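Succinate-semialdehyde dehydrogenase (Synechococcus sp., PDB 4ITA) probably oxidises succinic semialdehyde to succinate with NADP+ as cofactor, as a member of the aldehyde dehydrogenase family. Local coordinates at residues W52-A57 with V92-A97; L123-A128 with G150-L155; A380-I385 with Q406-G411; R424-G429 with G440-R445. All coordinates share one frame; numbering follows the deposited sequence.

Contact 1: W52-A57 with V92-A97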
# COMPACT_ATOMS: atom_id res chain seq x y z
N TRP A 52 -21.92 -5.97 -17.26
CA TRP A 52 -22.08 -4.53 -17.06
C TRP A 52 -20.83 -3.78 -17.53
O TRP A 52 -20.94 -2.74 -18.18
CB TRP A 52 -22.46 -4.24 -15.61
CG TRP A 52 -23.76 -4.91 -15.21
CD1 TRP A 52 -24.86 -5.09 -16.00
CD2 TRP A 52 -24.08 -5.49 -13.94
NE1 TRP A 52 -25.85 -5.75 -15.30
CE2 TRP A 52 -25.39 -6.01 -14.03
CE3 TRP A 52 -23.38 -5.64 -12.73
CZ2 TRP A 52 -26.01 -6.66 -12.96
CZ3 TRP A 52 -24.00 -6.28 -11.67
CH2 TRP A 52 -25.30 -6.78 -11.79
N LEU A 53 -19.65 -4.34 -17.26
CA LEU A 53 -18.41 -3.71 -17.71
C LEU A 53 -18.31 -3.67 -19.23
O LEU A 53 -17.90 -2.67 -19.81
CB LEU A 53 -17.20 -4.44 -17.14
CG LEU A 53 -16.37 -3.75 -16.07
CD1 LEU A 53 -15.08 -4.51 -15.85
CD2 LEU A 53 -16.09 -2.30 -16.45
N GLU A 54 -18.70 -4.77 -19.88
CA GLU A 54 -18.67 -4.81 -21.34
C GLU A 54 -19.72 -3.90 -21.94
O GLU A 54 -19.50 -3.30 -22.99
CB GLU A 54 -18.80 -6.26 -21.85
CG GLU A 54 -17.54 -7.05 -21.53
CD GLU A 54 -17.56 -8.50 -21.99
OE1 GLU A 54 -18.67 -9.05 -22.20
OE2 GLU A 54 -16.46 -9.08 -22.14
N ASN A 55 -20.86 -3.76 -21.27
CA ASN A 55 -21.86 -2.79 -21.70
C ASN A 55 -21.32 -1.37 -21.64
O ASN A 55 -21.56 -0.57 -22.54
CB ASN A 55 -23.14 -2.88 -20.85
CG ASN A 55 -24.01 -4.05 -21.21
OD1 ASN A 55 -23.79 -4.75 -22.20
ND2 ASN A 55 -25.04 -4.26 -20.41
N ALA A 56 -20.58 -1.05 -20.58
CA ALA A 56 -19.95 0.26 -20.44
C ALA A 56 -18.96 0.51 -21.57
O ALA A 56 -18.96 1.60 -22.16
CB ALA A 56 -19.26 0.38 -19.09
N ALA A 57 -18.15 -0.49 -21.89
CA ALA A 57 -17.23 -0.40 -23.03
C ALA A 57 -17.98 -0.11 -24.32
O ALA A 57 -17.57 0.76 -25.09
CB ALA A 57 -16.41 -1.68 -23.16
N VAL A 92 -9.83 -0.42 -21.17
CA VAL A 92 -9.54 -0.91 -19.82
C VAL A 92 -10.76 -1.61 -19.21
O VAL A 92 -10.62 -2.55 -18.43
CB VAL A 92 -8.94 0.19 -18.88
CG1 VAL A 92 -9.97 1.28 -18.59
CG2 VAL A 92 -8.39 -0.43 -17.61
N CYS A 93 -11.96 -1.18 -19.59
CA CYS A 93 -13.17 -1.90 -19.19
C CYS A 93 -13.13 -3.33 -19.72
O CYS A 93 -13.37 -4.29 -18.99
CB CYS A 93 -14.43 -1.19 -19.71
SG CYS A 93 -14.81 0.34 -18.85
N ARG A 94 -12.79 -3.47 -21.00
CA ARG A 94 -12.72 -4.79 -21.61
C ARG A 94 -11.59 -5.63 -21.02
O ARG A 94 -11.75 -6.84 -20.82
CB ARG A 94 -12.58 -4.69 -23.13
CG ARG A 94 -13.82 -4.14 -23.78
CD ARG A 94 -13.91 -4.45 -25.27
NE ARG A 94 -15.13 -3.88 -25.84
CZ ARG A 94 -16.33 -4.44 -25.72
NH1 ARG A 94 -16.47 -5.58 -25.07
NH2 ARG A 94 -17.40 -3.85 -26.25
N TYR A 95 -10.45 -5.00 -20.71
CA TYR A 95 -9.33 -5.71 -20.10
C TYR A 95 -9.74 -6.41 -18.80
O TYR A 95 -9.48 -7.60 -18.61
CB TYR A 95 -8.17 -4.75 -19.85
CG TYR A 95 -6.97 -5.43 -19.23
CD1 TYR A 95 -6.09 -6.17 -20.01
CD2 TYR A 95 -6.73 -5.36 -17.86
CE1 TYR A 95 -4.99 -6.80 -19.44
CE2 TYR A 95 -5.64 -5.98 -17.29
CZ TYR A 95 -4.78 -6.70 -18.08
OH TYR A 95 -3.69 -7.33 -17.50
N TYR A 96 -10.39 -5.68 -17.90
CA TYR A 96 -10.80 -6.30 -16.64
C TYR A 96 -12.02 -7.23 -16.79
O TYR A 96 -12.13 -8.21 -16.07
CB TYR A 96 -10.95 -5.27 -15.52
CG TYR A 96 -9.59 -4.80 -15.08
CD1 TYR A 96 -8.71 -5.67 -14.44
CD2 TYR A 96 -9.14 -3.51 -15.35
CE1 TYR A 96 -7.44 -5.27 -14.05
CE2 TYR A 96 -7.87 -3.10 -14.95
CZ TYR A 96 -7.03 -3.98 -14.31
OH TYR A 96 -5.78 -3.58 -13.93
N ALA A 97 -12.90 -6.94 -17.75
CA ALA A 97 -13.94 -7.91 -18.09
C ALA A 97 -13.30 -9.24 -18.52
O ALA A 97 -13.77 -10.31 -18.12
CB ALA A 97 -14.81 -7.37 -19.20
O HOH W 1 -14.69 -7.46 -23.63
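Arg94 lies against Ala57 and Glu54 where helices 46-62 and 79-103 pack nearly antiparallel. The axes of the short segments approach to 8.4 Å. CG of Arg94 lies beside the backbone N (chi1 -67°), anti to the carbonyl carbon, and the chain is extended from there to NE. CG touches Ala57 CB at 3.6 Å. The same methyl then sits over one guanidinium face, offset toward the rim. NE has its own partner, a salt bridge to Glu61. NH2 stands 3.9 Å from Ala57 CB, and Glu54 O lies obliquely to the guanidinium without a hydrogen bond. NH1 stands 4.0 Å from Glu54 CG and 4.6 Å from Glu54 OE2, too far for a salt bridge. A water at the guanidinium edge closes the gap. It donates to Glu54 OE2 at 2.8 Å and accepts from Arg94 NH1 at 3.0 Å. Glu54 CG also rests on Ala97 CB.

Deeper in, the contact is apolar. Leu53 CD2 meets Cys93 SG at 3.8 Å, and Ala57 CB touches Cys93 CB.

No direct hydrogen bond joins the segments. The chemistry implies close apolar packing, with a water-bridged pair of opposite charges on the partly exposed side that probably adds modest attraction.

Contact 2: L123-A128 with G150-L155. With EDO (1,2-ethanediol), chain F.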
# COMPACT_ATOMS: atom_id res chain seq x y z
N LEU A 123 -13.00 -4.99 -0.55
CA LEU A 123 -12.95 -4.30 0.73
C LEU A 123 -14.26 -3.59 1.09
O LEU A 123 -14.64 -3.55 2.26
CB LEU A 123 -11.81 -3.28 0.75
CG LEU A 123 -10.39 -3.84 0.69
CD1 LEU A 123 -9.41 -2.69 0.64
CD2 LEU A 123 -10.11 -4.75 1.88
N GLY A 124 -14.93 -3.01 0.10
CA GLY A 124 -16.11 -2.20 0.35
C GLY A 124 -16.07 -0.92 -0.47
O GLY A 124 -15.72 -0.94 -1.65
N ILE A 125 -16.41 0.19 0.16
CA ILE A 125 -16.40 1.48 -0.53
C ILE A 125 -14.97 2.01 -0.71
O ILE A 125 -14.23 2.19 0.26
CB ILE A 125 -17.21 2.55 0.23
CG1 ILE A 125 -18.65 2.10 0.50
CG2 ILE A 125 -17.19 3.86 -0.53
CD1 ILE A 125 -19.41 3.05 1.43
N LEU A 126 -14.62 2.28 -1.96
CA LEU A 126 -13.37 2.94 -2.32
C LEU A 126 -13.66 4.38 -2.72
O LEU A 126 -14.53 4.65 -3.55
CB LEU A 126 -12.72 2.21 -3.51
CG LEU A 126 -11.52 2.85 -4.22
CD1 LEU A 126 -10.30 2.94 -3.30
CD2 LEU A 126 -11.17 2.05 -5.47
N LEU A 127 -12.93 5.32 -2.10
CA LEU A 127 -12.93 6.71 -2.54
C LEU A 127 -11.86 6.90 -3.59
O LEU A 127 -10.71 6.49 -3.40
CB LEU A 127 -12.63 7.64 -1.36
CG LEU A 127 -12.19 9.07 -1.72
CD1 LEU A 127 -13.30 9.86 -2.39
CD2 LEU A 127 -11.72 9.79 -0.47
N ALA A 128 -12.23 7.54 -4.70
CA ALA A 128 -11.27 7.96 -5.71
C ALA A 128 -11.31 9.47 -5.91
O ALA A 128 -12.38 10.05 -6.09
CB ALA A 128 -11.55 7.27 -7.01
N GLY A 150 -15.72 -6.30 -7.19
CA GLY A 150 -16.85 -6.29 -6.28
C GLY A 150 -16.83 -5.17 -5.25
O GLY A 150 -17.67 -5.15 -4.35
N ASN A 151 -15.87 -4.25 -5.36
CA ASN A 151 -15.91 -3.02 -4.58
C ASN A 151 -17.01 -2.10 -5.12
O ASN A 151 -17.49 -2.27 -6.25
CB ASN A 151 -14.58 -2.27 -4.68
CG ASN A 151 -13.47 -2.88 -3.84
OD1 ASN A 151 -13.70 -3.41 -2.75
ND2 ASN A 151 -12.24 -2.77 -4.32
N VAL A 152 -17.41 -1.12 -4.31
CA VAL A 152 -18.18 -0.00 -4.85
C VAL A 152 -17.31 1.25 -4.73
O VAL A 152 -16.30 1.25 -4.01
CB VAL A 152 -19.55 0.18 -4.16
CG1 VAL A 152 -20.37 -1.09 -4.29
CG2 VAL A 152 -19.38 0.57 -2.70
N ALA A 153 -17.67 2.30 -5.46
CA ALA A 153 -16.81 3.46 -5.52
C ALA A 153 -17.57 4.77 -5.44
O ALA A 153 -18.68 4.90 -5.95
CB ALA A 153 -15.98 3.43 -6.79
N VAL A 154 -16.95 5.73 -4.77
CA VAL A 154 -17.40 7.11 -4.82
C VAL A 154 -16.28 7.93 -5.43
O VAL A 154 -15.11 7.78 -5.06
CB VAL A 154 -17.85 7.66 -3.43
CG1 VAL A 154 -19.11 6.93 -2.97
CG2 VAL A 154 -16.74 7.53 -2.38
N LEU A 155 -16.64 8.77 -6.40
CA LEU A 155 -15.67 9.58 -7.14
C LEU A 155 -15.78 11.04 -6.77
O LEU A 155 -16.86 11.64 -6.88
CB LEU A 155 -15.94 9.45 -8.64
CG LEU A 155 -15.24 10.45 -9.56
CD1 LEU A 155 -13.73 10.27 -9.58
CD2 LEU A 155 -15.82 10.37 -10.98
C1 EDO F . -10.03 -2.99 -7.22
O1 EDO F . -10.43 -1.77 -6.55
C2 EDO F . -9.01 -3.76 -6.41
O2 EDO F . -7.77 -3.03 -6.50
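Ile125 to Ala128 and Val152 to Leu155 run as neighbouring parallel strands, with segment axes 4.5 Å apart and 27° between them. Ile125 pairs with Val152, Leu126 with Ala153, Leu127 with Val154 and Ala128 with Leu155. The ladder starts with Val152 N to Gly124 O at 3.2 Å, where the donor stands above the carbonyl plane. Leu126 N to Val152 O is shorter and straighter, 2.8 Å with an N-H...O angle of 171°. Val154 N to Leu126 O and Ala128 N to Val154 O follow. Gly150, just ahead, has positive phi and ends helix 137-149 in a Schellman motif.

Asn151 grips the irregular backbone at Leu123 and Gly124, within the broken strand 115-129. Its OD1 takes a nearly straight bond from Gly124 N at 3.1 Å and a weak one from Leu123 N. Its ND2 donates to Phe447 O and to O1 of an ethanediol molecule.

Ile125, Leu127, Val152 and Val154 share one sheet face, covered by helices 24-41 and 192-197. Val152 CG2 lies between its backbone N and carbonyl carbon, where it meets Ile125 CG1 at 3.6 Å. Val154 CG2 lies between Ile125 CG2 and Leu127 CD1, at 4.1 Å from the former. Leu126, Ala128, Ala153 and Leu155 occupy the other face, packed on helix 137-149, with Phe142 under three of them.

Strand 115-129, helix 137-149 and strand 152-156 thus form a beta-alpha-beta crossover, the building unit of the Rossmann-type cofactor-binding domain of aldehyde dehydrogenases.

Contact 3: A380-I385 with Q406-G411. With EDO (1,2-ethanediol), chain Q.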
# COMPACT_ATOMS: atom_id res chain seq x y z
N ALA A 380 22.66 10.26 -14.06
CA ALA A 380 22.66 11.14 -12.90
C ALA A 380 21.68 12.30 -13.08
O ALA A 380 20.92 12.65 -12.17
CB ALA A 380 24.06 11.65 -12.61
N LEU A 381 21.71 12.93 -14.26
CA LEU A 381 20.84 14.07 -14.50
C LEU A 381 19.39 13.62 -14.57
O LEU A 381 18.50 14.28 -14.04
CB LEU A 381 21.26 14.79 -15.79
CG LEU A 381 20.43 16.01 -16.18
CD1 LEU A 381 20.41 17.03 -15.06
CD2 LEU A 381 21.00 16.63 -17.44
N ALA A 382 19.16 12.50 -15.24
CA ALA A 382 17.81 11.95 -15.36
C ALA A 382 17.17 11.72 -13.99
O ALA A 382 15.97 11.96 -13.81
CB ALA A 382 17.82 10.67 -16.16
N ASN A 383 17.97 11.27 -13.04
CA ASN A 383 17.46 10.94 -11.71
C ASN A 383 17.48 12.10 -10.72
O ASN A 383 16.98 11.97 -9.60
CB ASN A 383 18.26 9.78 -11.10
CG ASN A 383 18.03 8.47 -11.82
OD1 ASN A 383 17.01 8.28 -12.48
ND2 ASN A 383 18.97 7.54 -11.67
N ASP A 384 18.04 13.24 -11.12
CA ASP A 384 18.26 14.37 -10.22
C ASP A 384 17.00 15.23 -10.08
O ASP A 384 17.00 16.43 -10.37
CB ASP A 384 19.45 15.21 -10.69
CG ASP A 384 19.90 16.22 -9.66
OD1 ASP A 384 19.69 15.98 -8.45
OD2 ASP A 384 20.44 17.27 -10.06
N ILE A 385 15.92 14.58 -9.64
CA ILE A 385 14.62 15.21 -9.45
C ILE A 385 13.93 14.54 -8.28
O ILE A 385 14.31 13.43 -7.89
CB ILE A 385 13.72 15.06 -10.69
CG1 ILE A 385 13.80 13.64 -11.25
CG2 ILE A 385 14.07 16.09 -11.76
CD1 ILE A 385 12.70 13.31 -12.26
N GLN A 406 18.08 -0.55 -15.95
CA GLN A 406 18.41 -0.88 -14.57
C GLN A 406 18.51 0.35 -13.67
O GLN A 406 18.10 0.31 -12.50
CB GLN A 406 19.71 -1.68 -14.52
CG GLN A 406 19.58 -3.08 -15.11
CD GLN A 406 18.66 -3.97 -14.31
OE1 GLN A 406 18.72 -4.01 -13.08
NE2 GLN A 406 17.77 -4.69 -15.00
N GLU A 407 19.05 1.44 -14.20
CA GLU A 407 19.49 2.54 -13.35
C GLU A 407 18.64 3.80 -13.35
O GLU A 407 18.82 4.65 -12.49
CB GLU A 407 20.95 2.88 -13.64
CG GLU A 407 21.90 1.72 -13.42
CD GLU A 407 23.33 2.03 -13.85
OE1 GLU A 407 23.76 3.19 -13.69
OE2 GLU A 407 24.00 1.10 -14.34
N LEU A 408 17.73 3.94 -14.31
CA LEU A 408 16.81 5.07 -14.27
C LEU A 408 15.81 4.85 -13.13
O LEU A 408 15.16 3.80 -13.06
CB LEU A 408 16.09 5.27 -15.61
CG LEU A 408 17.01 5.75 -16.73
CD1 LEU A 408 16.36 5.61 -18.10
CD2 LEU A 408 17.44 7.19 -16.47
N ASP A 409 15.71 5.84 -12.24
CA ASP A 409 14.90 5.73 -11.04
C ASP A 409 13.46 6.15 -11.33
O ASP A 409 13.06 7.28 -11.05
CB ASP A 409 15.47 6.61 -9.91
CG ASP A 409 16.71 6.01 -9.26
OD1 ASP A 409 16.93 4.79 -9.37
OD2 ASP A 409 17.45 6.78 -8.60
N ALA A 410 12.70 5.23 -11.89
CA ALA A 410 11.35 5.52 -12.33
C ALA A 410 10.51 4.26 -12.23
O ALA A 410 11.05 3.15 -12.21
CB ALA A 410 11.36 6.03 -13.77
N GLY A 411 9.19 4.42 -12.20
CA GLY A 411 8.30 3.28 -12.23
C GLY A 411 8.17 2.63 -13.60
O GLY A 411 7.70 1.50 -13.71
C1 EDO Q . 4.89 1.00 -13.00
O1 EDO Q . 4.83 1.91 -14.09
C2 EDO Q . 5.11 -0.44 -13.41
O2 EDO Q . 4.75 -1.47 -12.49
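Asn383 reaches across from helix 375-383 and holds the backbone of Glu407 and Asp409 with both ends of its amide. Its first torsion (chi1 -68°) puts CG beside the backbone N, and the small second torsion sets the turn of the amide. OD1 accepts from Asp409 N at 2.8 Å. The bond is straight at hydrogen (172°), although the donor stands above the plane of the Asn383 carbonyl. ND2 donates to Glu407 O at 3.0 Å, and that oxygen lies in the amide plane. One acceptor and one donor used together fix which way round the amide sits.

The Asp409 carboxylate stacks on this amide, with the two planes 11° apart. Asp409 CB is 3.4 Å from Asn383 OD1. Asp409 OD1 makes a long, weak ion pair with Arg42 of the second subunit. Between the two Asn383 bonds, Leu408 sends its side chain back toward the helix, with CG likewise beside its backbone N. Its CD2 packs on Ala382 CB at 3.5 Å.

Ala382 continues onto Ile271 of strand 267-273, and Leu408 onto Ala391 of strand 390-394. The contact therefore ties helix 375-383 to the link from helix 398-407 into strand 412-415. That strand is outermost in its sheet within the chain. Next to it, Leu408 O bonds Lys451 of the second subunit, and Gly411 makes backbone bonds to the same subunit.

Contact 4: R424-G429 with G440-R445. With EDO (1,2-ethanediol), chain Q; EDO (1,2-ethanediol), chain F.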
# COMPACT_ATOMS: atom_id res chain seq x y z
N ARG A 424 -2.48 -3.64 -20.16
CA ARG A 424 -1.80 -4.93 -20.01
C ARG A 424 -0.60 -4.91 -19.06
O ARG A 424 -0.11 -5.96 -18.66
CB ARG A 424 -1.35 -5.44 -21.39
CG ARG A 424 -2.50 -5.75 -22.33
CD ARG A 424 -2.00 -6.05 -23.74
NE ARG A 424 -1.37 -4.87 -24.34
CZ ARG A 424 -0.90 -4.83 -25.58
NH1 ARG A 424 -0.99 -5.90 -26.36
NH2 ARG A 424 -0.34 -3.72 -26.04
N LEU A 425 -0.12 -3.72 -18.72
CA LEU A 425 1.11 -3.56 -17.93
C LEU A 425 0.84 -2.63 -16.76
O LEU A 425 0.19 -1.60 -16.92
CB LEU A 425 2.23 -2.97 -18.80
CG LEU A 425 3.06 -3.88 -19.74
CD1 LEU A 425 3.91 -4.85 -18.95
CD2 LEU A 425 2.23 -4.62 -20.75
N PRO A 426 1.34 -2.97 -15.55
CA PRO A 426 1.11 -2.08 -14.41
C PRO A 426 1.75 -0.70 -14.60
O PRO A 426 2.68 -0.53 -15.39
CB PRO A 426 1.75 -2.83 -13.23
CG PRO A 426 1.78 -4.28 -13.68
CD PRO A 426 2.03 -4.22 -15.16
N PHE A 427 1.22 0.28 -13.88
CA PHE A 427 1.58 1.68 -14.07
C PHE A 427 1.57 2.41 -12.74
O PHE A 427 0.55 2.43 -12.05
CB PHE A 427 0.59 2.35 -15.03
CG PHE A 427 0.93 3.79 -15.35
CD1 PHE A 427 1.63 4.10 -16.50
CD2 PHE A 427 0.53 4.82 -14.52
CE1 PHE A 427 1.94 5.42 -16.81
CE2 PHE A 427 0.83 6.14 -14.81
CZ PHE A 427 1.53 6.44 -15.96
N GLY A 428 2.69 3.03 -12.38
CA GLY A 428 2.74 3.86 -11.20
C GLY A 428 4.12 4.44 -10.97
O GLY A 428 5.07 4.15 -11.70
N GLY A 429 4.22 5.23 -9.91
CA GLY A 429 5.43 5.99 -9.64
C GLY A 429 6.28 5.50 -8.50
O GLY A 429 5.94 4.55 -7.80
N GLY A 440 -2.78 -3.82 -15.37
CA GLY A 440 -2.31 -5.19 -15.26
C GLY A 440 -2.99 -5.95 -14.12
O GLY A 440 -4.13 -5.67 -13.74
N LEU A 441 -2.27 -6.92 -13.57
CA LEU A 441 -2.76 -7.65 -12.42
C LEU A 441 -2.86 -6.73 -11.21
O LEU A 441 -3.81 -6.81 -10.41
CB LEU A 441 -1.83 -8.83 -12.12
CG LEU A 441 -2.11 -9.61 -10.83
CD1 LEU A 441 -3.46 -10.26 -10.89
CD2 LEU A 441 -1.02 -10.65 -10.58
N ALA A 442 -1.88 -5.84 -11.07
CA ALA A 442 -1.80 -4.96 -9.91
C ALA A 442 -3.08 -4.17 -9.67
O ALA A 442 -3.53 -4.04 -8.53
CB ALA A 442 -0.62 -4.01 -10.04
N GLY A 443 -3.68 -3.65 -10.74
CA GLY A 443 -4.84 -2.79 -10.60
C GLY A 443 -6.01 -3.44 -9.88
O GLY A 443 -6.78 -2.77 -9.18
N ILE A 444 -6.17 -4.74 -10.04
CA ILE A 444 -7.30 -5.42 -9.41
C ILE A 444 -6.91 -6.07 -8.08
O ILE A 444 -7.77 -6.54 -7.34
CB ILE A 444 -7.99 -6.41 -10.39
CG1 ILE A 444 -9.44 -6.68 -9.99
CG2 ILE A 444 -7.17 -7.70 -10.56
CD1 ILE A 444 -10.25 -7.41 -11.05
N ARG A 445 -5.62 -6.08 -7.76
CA ARG A 445 -5.16 -6.64 -6.49
C ARG A 445 -4.98 -5.60 -5.39
O ARG A 445 -4.85 -5.97 -4.23
CB ARG A 445 -3.85 -7.41 -6.68
CG ARG A 445 -4.00 -8.70 -7.45
CD ARG A 445 -4.80 -9.75 -6.70
NE ARG A 445 -4.74 -11.05 -7.37
CZ ARG A 445 -3.71 -11.89 -7.29
NH1 ARG A 445 -2.66 -11.58 -6.55
NH2 ARG A 445 -3.75 -13.04 -7.95
C1 EDO Q . 4.89 1.00 -13.00
O1 EDO Q . 4.83 1.91 -14.09
C2 EDO Q . 5.11 -0.44 -13.41
O2 EDO Q . 4.75 -1.47 -12.49
C1 EDO F . -10.03 -2.99 -7.22
O1 EDO F . -10.43 -1.77 -6.55
C2 EDO F . -9.01 -3.76 -6.41
O2 EDO F . -7.77 -3.03 -6.50
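Pro426 and Gly440 bring the loop down onto the weakly bonded helix around 440-445. Pro426 CB meets Ala442 CB at 4.1 Å, the one apolar side-chain contact between the segments. Beside it the approach is backbone to backbone. Gly440 CA lies 4.6 Å from Leu425 CA and 4.1 Å from Arg424 O. The loop can lie this close because Gly440 has no side chain: a CB here would point at the loop and clash with Pro426 CD. Its positive phi (53°) also favours glycine. No hydrogen bond joins the two segments.

One ethanediol lies by the loop. Its O1 takes a bond from Gly428 N at 3.0 Å, and its O2 is 3.4 Å from Pro426 CB. A second lies on the helix side and donates from O2 to Gly443 O at 2.9 Å. Both probably come from the crystallisation liquor.

Farther out, the backbone of Gly440 bonds to Pro423 and that of Phe427 to Glu438. Pro426 O is bonded to Thr452 of the second subunit, and Pro426 also packs on Val118 there.

Phe427 belongs to the NADPH pocket and touches the cofactor. The Pro-Phe-Gly-Gly run is a characteristic sequence of aldehyde dehydrogenases, here placed between the cofactor site and the dimer interface.

Along the chain the four contacts come in series, contact 1 first and contact 4 last. Contacts 1, 2 and 4 cluster, with centres 16 to 17 Å apart. Helix 137-149, which crosses between the strands of contact 2, also receives side chains from contacts 1 and 4. Contacts 1 and 4 touch directly: Tyr96 OH lies 2.7 Å from Gly440 O, a probable hydrogen bond. Contact 3 is remote from contacts 1 and 2, its centre about 35 Å from that of contact 1, but closer to contact 4. It lies against the separate seven-stranded sheet, just before strand 412-415. Contacts 3 and 4 share one ethanediol. Contact 4 joins the cofactor pocket to the second subunit, and contact 3 joins the second sheet to it.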